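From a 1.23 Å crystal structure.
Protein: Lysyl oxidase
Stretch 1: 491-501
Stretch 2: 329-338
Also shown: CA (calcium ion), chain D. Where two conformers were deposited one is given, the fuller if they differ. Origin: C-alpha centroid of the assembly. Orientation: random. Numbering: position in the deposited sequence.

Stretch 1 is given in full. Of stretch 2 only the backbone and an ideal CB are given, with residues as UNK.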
# COMPACT_ATOMS: atom_id res chain seq x y z
N VAL A 491 6.89 -14.37 -6.94
CA VAL A 491 5.84 -13.91 -7.85
C VAL A 491 4.62 -14.81 -7.67
O VAL A 491 4.76 -16.04 -7.56
CB VAL A 491 6.26 -13.82 -9.33
CG1 VAL A 491 5.31 -12.89 -10.09
CG2 VAL A 491 7.70 -13.37 -9.49
N LEU A 492 3.45 -14.21 -7.61
CA LEU A 492 2.17 -14.90 -7.33
C LEU A 492 1.22 -14.53 -8.47
O LEU A 492 1.14 -13.35 -8.82
CB LEU A 492 1.53 -14.44 -6.00
CG LEU A 492 2.21 -14.82 -4.72
CD1 LEU A 492 3.33 -13.85 -4.41
CD2 LEU A 492 1.21 -14.86 -3.57
N ASN A 493 0.49 -15.50 -9.00
CA ASN A 493 -0.50 -15.29 -10.06
C ASN A 493 -1.89 -15.49 -9.49
O ASN A 493 -2.16 -16.50 -8.83
CB ASN A 493 -0.28 -16.29 -11.20
CG ASN A 493 -1.15 -16.00 -12.39
OD1 ASN A 493 -2.02 -16.81 -12.73
ND2 ASN A 493 -0.88 -14.88 -13.09
N TYR A 494 -2.78 -14.54 -9.78
CA TYR A 494 -4.19 -14.65 -9.45
C TYR A 494 -5.05 -14.65 -10.71
O TYR A 494 -4.92 -13.81 -11.58
CB TYR A 494 -4.62 -13.46 -8.59
CG TYR A 494 -4.00 -13.41 -7.19
CD1 TYR A 494 -2.73 -12.89 -7.02
CD2 TYR A 494 -4.68 -13.86 -6.09
CE1 TYR A 494 -2.16 -12.86 -5.75
CE2 TYR A 494 -4.14 -13.82 -4.85
CZ TYR A 494 -2.87 -13.31 -4.68
OH TYR A 494 -2.32 -13.22 -3.42
N LYS A 495 -5.96 -15.61 -10.78
CA LYS A 495 -6.99 -15.63 -11.81
C LYS A 495 -8.14 -14.76 -11.33
O LYS A 495 -8.77 -15.06 -10.30
CB LYS A 495 -7.46 -17.06 -12.06
CG LYS A 495 -8.41 -17.20 -13.22
CD LYS A 495 -8.92 -18.64 -13.30
CE LYS A 495 -9.80 -18.90 -14.54
NZ LYS A 495 -10.37 -20.28 -14.45
N VAL A 496 -8.40 -13.66 -12.03
CA VAL A 496 -9.41 -12.69 -11.64
C VAL A 496 -10.43 -12.64 -12.77
O VAL A 496 -10.30 -11.87 -13.74
CB VAL A 496 -8.77 -11.29 -11.40
CG1 VAL A 496 -9.80 -10.30 -10.90
CG2 VAL A 496 -7.60 -11.34 -10.41
N ASP A 497 -11.45 -13.48 -12.67
CA ASP A 497 -12.45 -13.58 -13.71
C ASP A 497 -13.58 -12.62 -13.38
O ASP A 497 -14.69 -12.97 -12.97
CB ASP A 497 -12.92 -15.02 -13.86
CG ASP A 497 -13.92 -15.20 -14.95
OD1 ASP A 497 -14.11 -14.25 -15.78
OD2 ASP A 497 -14.52 -16.31 -15.05
N LEU A 498 -13.29 -11.35 -13.63
CA LEU A 498 -14.27 -10.26 -13.54
C LEU A 498 -15.32 -10.51 -14.62
O LEU A 498 -14.95 -10.79 -15.76
CB LEU A 498 -13.57 -8.89 -13.77
CG LEU A 498 -12.94 -8.30 -12.50
CD1 LEU A 498 -11.75 -7.40 -12.89
CD2 LEU A 498 -13.95 -7.52 -11.71
N ASP A 499 -16.57 -10.29 -14.28
CA ASP A 499 -17.70 -10.33 -15.21
C ASP A 499 -18.51 -9.05 -14.89
O ASP A 499 -19.45 -9.08 -14.07
CB ASP A 499 -18.59 -11.55 -14.98
CG ASP A 499 -18.05 -12.85 -15.52
OD1 ASP A 499 -17.04 -12.89 -16.26
OD2 ASP A 499 -18.67 -13.92 -15.19
N VAL A 500 -18.07 -7.93 -15.42
CA VAL A 500 -18.66 -6.65 -15.06
C VAL A 500 -19.91 -6.39 -15.88
O VAL A 500 -19.85 -6.24 -17.09
CB VAL A 500 -17.64 -5.50 -15.24
CG1 VAL A 500 -18.25 -4.21 -14.76
CG2 VAL A 500 -16.38 -5.82 -14.48
N GLY A 501 -21.05 -6.35 -15.21
CA GLY A 501 -22.30 -6.16 -15.92
C GLY A 501 -22.48 -7.23 -16.98
O GLY A 501 -22.72 -6.89 -18.16
N UNK A 329 -25.52 -8.18 -7.64
CA UNK A 329 -24.97 -8.42 -8.95
C UNK A 329 -23.60 -9.09 -8.84
O UNK A 329 -22.75 -8.63 -8.06
CB UNK A 329 -24.87 -7.11 -9.73
N UNK A 330 -23.36 -10.13 -9.63
CA UNK A 330 -22.05 -10.74 -9.69
C UNK A 330 -21.07 -9.77 -10.33
O UNK A 330 -21.32 -9.26 -11.41
CB UNK A 330 -22.10 -12.06 -10.46
N UNK A 331 -19.95 -9.55 -9.66
CA UNK A 331 -18.81 -8.85 -10.24
C UNK A 331 -17.65 -9.76 -10.62
O UNK A 331 -16.92 -9.44 -11.53
CB UNK A 331 -18.31 -7.79 -9.26
N UNK A 332 -17.50 -10.89 -9.91
CA UNK A 332 -16.38 -11.81 -10.20
C UNK A 332 -16.93 -13.25 -10.12
O UNK A 332 -17.44 -13.66 -9.08
CB UNK A 332 -15.22 -11.61 -9.22
N UNK A 333 -16.78 -13.98 -11.21
CA UNK A 333 -17.18 -15.38 -11.23
C UNK A 333 -16.24 -16.25 -10.38
O UNK A 333 -16.70 -17.05 -9.57
CB UNK A 333 -17.21 -15.89 -12.67
N UNK A 334 -14.94 -16.05 -10.59
CA UNK A 334 -13.89 -16.80 -9.91
C UNK A 334 -12.74 -15.87 -9.58
O UNK A 334 -12.29 -15.14 -10.46
CB UNK A 334 -13.41 -17.97 -10.77
N UNK A 335 -12.30 -15.95 -8.33
CA UNK A 335 -11.06 -15.29 -7.90
C UNK A 335 -10.22 -16.38 -7.27
O UNK A 335 -10.62 -16.93 -6.24
CB UNK A 335 -11.31 -14.13 -6.93
N UNK A 336 -9.07 -16.69 -7.81
CA UNK A 336 -8.32 -17.82 -7.28
C UNK A 336 -6.82 -17.61 -7.49
O UNK A 336 -6.33 -17.46 -8.61
CB UNK A 336 -8.78 -19.12 -7.94
N UNK A 337 -6.09 -17.64 -6.39
CA UNK A 337 -4.63 -17.78 -6.48
C UNK A 337 -4.30 -19.03 -7.29
O UNK A 337 -4.89 -20.10 -7.06
CB UNK A 337 -3.99 -17.85 -5.09
N UNK A 338 -3.33 -18.90 -8.18
CA UNK A 338 -2.97 -19.96 -9.10
C UNK A 338 -1.62 -20.60 -8.83
O UNK A 338 -1.45 -21.80 -9.06
CB UNK A 338 -2.99 -19.41 -10.53
CA CA D . -14.97 -12.67 -17.17

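Strand 334-338 runs antiparallel to strand 491-498; the chain turns corners at 331 and 333, yet 332, between them, still pairs with Leu 498. At 329 no atom of stretch 1 lies within 5.5 Å of the ideal CB, so almost any residue would fit; it is Glu 329, which makes no contact here. Position 330 points sideways with Asp 499 nearby, so a long polar or basic chain is plausible. It is Arg 330, whose NH1 lies 3.0 Å from a water that donates to Asp 499 OD2 at 2.8 Å.

At 331 the carbonyl accepts from Asp 499 N, while CB lies 5.0 Å from Leu 498 CD2. A range of apolar residues would suit; it is Ile 331. Position 332 has its CB on the face of Val 496 and Leu 498, and its extended backbone favours a branched apolar residue. Val 332 fills it, with CG2 3.8 Å from Leu 498 CD2.

Position 333 turns the chain. Its amide donates to Asp 497 O, and its CB sits 3.5 Å from Asp 499 OD2 and 3.6 Å from Asp 497 OD2. Another acid would be unwelcome beside these carboxylates, whose OD1 atoms bind the calcium; many neutral residues could serve. Tyr 333 starts toward stretch 1, but its ring leads away, with Asp 497 OD2 at the ring edge.

Position 334 lies on the face of Lys 495 and Asp 497, where the extended lysine calls for an acid or other acceptor. Glu 334, fully extended, answers with a salt bridge, OE2 to Lys 495 NZ at 2.8 Å; a water donates to both this OE2 and Asp 497 OD2.

Position 335 returns to the face of Val 496, where an aliphatic residue suits. Leu 335 brings CD1 to 3.9 Å from Val 496 CG2. Position 336 is held by its backbone in two hydrogen bonds with Lys 495, and a small or polar side chain would fit beside the lysine. Ser 336 uses OG to donate to Glu 334 OE1 (2.8 Å).

At 337 CB is 4.0 Å from Tyr 494 CE2, inviting an apolar or aromatic group. Leu 337 lays CD1 over the Tyr 494 ring face, 4.0 Å from its centroid. Position 338 points toward stretch 1, its CB 3.5 Å from Asn 493 O; polar residues are reasonable. Gln 338 bonds weakly through NE2 to Ser 336 OG.

Stretch 2 329-338: ERIVYELSLQ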
# COMPACT_ATOMS: atom_id res chain seq x y z
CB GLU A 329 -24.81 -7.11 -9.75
CG GLU A 329 -26.12 -6.35 -9.97
CD GLU A 329 -25.91 -5.13 -10.86
OE1 GLU A 329 -25.61 -4.05 -10.35
OE2 GLU A 329 -25.98 -5.26 -12.10
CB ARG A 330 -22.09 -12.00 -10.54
CG ARG A 330 -20.78 -12.71 -10.65
CD ARG A 330 -20.80 -13.94 -11.57
NE ARG A 330 -21.85 -14.83 -11.10
CZ ARG A 330 -23.06 -15.02 -11.65
NH1 ARG A 330 -23.35 -14.56 -12.85
NH2 ARG A 330 -23.94 -15.74 -10.98
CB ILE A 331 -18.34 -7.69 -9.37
CG1 ILE A 331 -17.85 -8.13 -8.00
CG2 ILE A 331 -19.40 -6.59 -9.26
CD1 ILE A 331 -16.98 -7.14 -7.31
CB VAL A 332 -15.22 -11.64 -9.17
CG1 VAL A 332 -14.15 -12.73 -9.39
CG2 VAL A 332 -14.63 -10.26 -9.21
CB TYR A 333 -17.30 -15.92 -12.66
CG TYR A 333 -17.55 -17.43 -12.63
CD1 TYR A 333 -18.78 -17.93 -12.24
CD2 TYR A 333 -16.55 -18.35 -12.94
CE1 TYR A 333 -18.99 -19.30 -12.12
CE2 TYR A 333 -16.74 -19.70 -12.83
CZ TYR A 333 -17.98 -20.17 -12.42
OH TYR A 333 -18.18 -21.51 -12.27
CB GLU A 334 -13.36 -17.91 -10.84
CG GLU A 334 -12.21 -18.71 -10.25
CD GLU A 334 -11.66 -19.82 -11.12
OE1 GLU A 334 -10.69 -20.46 -10.66
OE2 GLU A 334 -12.17 -20.05 -12.26
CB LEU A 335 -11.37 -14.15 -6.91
CG LEU A 335 -10.15 -13.51 -6.24
CD1 LEU A 335 -9.22 -12.88 -7.27
CD2 LEU A 335 -10.59 -12.47 -5.25
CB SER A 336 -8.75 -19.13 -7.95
OG SER A 336 -8.69 -19.02 -9.36
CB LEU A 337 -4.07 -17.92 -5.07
CG LEU A 337 -2.55 -18.16 -4.99
CD1 LEU A 337 -1.76 -16.94 -5.41
CD2 LEU A 337 -2.18 -18.63 -3.61
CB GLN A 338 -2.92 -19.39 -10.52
CG GLN A 338 -4.29 -19.02 -11.00
CD GLN A 338 -5.15 -20.21 -11.25
OE1 GLN A 338 -4.73 -21.14 -11.94
NE2 GLN A 338 -6.35 -20.19 -10.69
O HOH W 1 -21.45 -13.43 -14.88
O HOH W 2 -21.88 -6.90 -12.54
O HOH W 3 -13.31 -18.79 -14.53
O HOH W 4 -15.80 -10.91 -18.62
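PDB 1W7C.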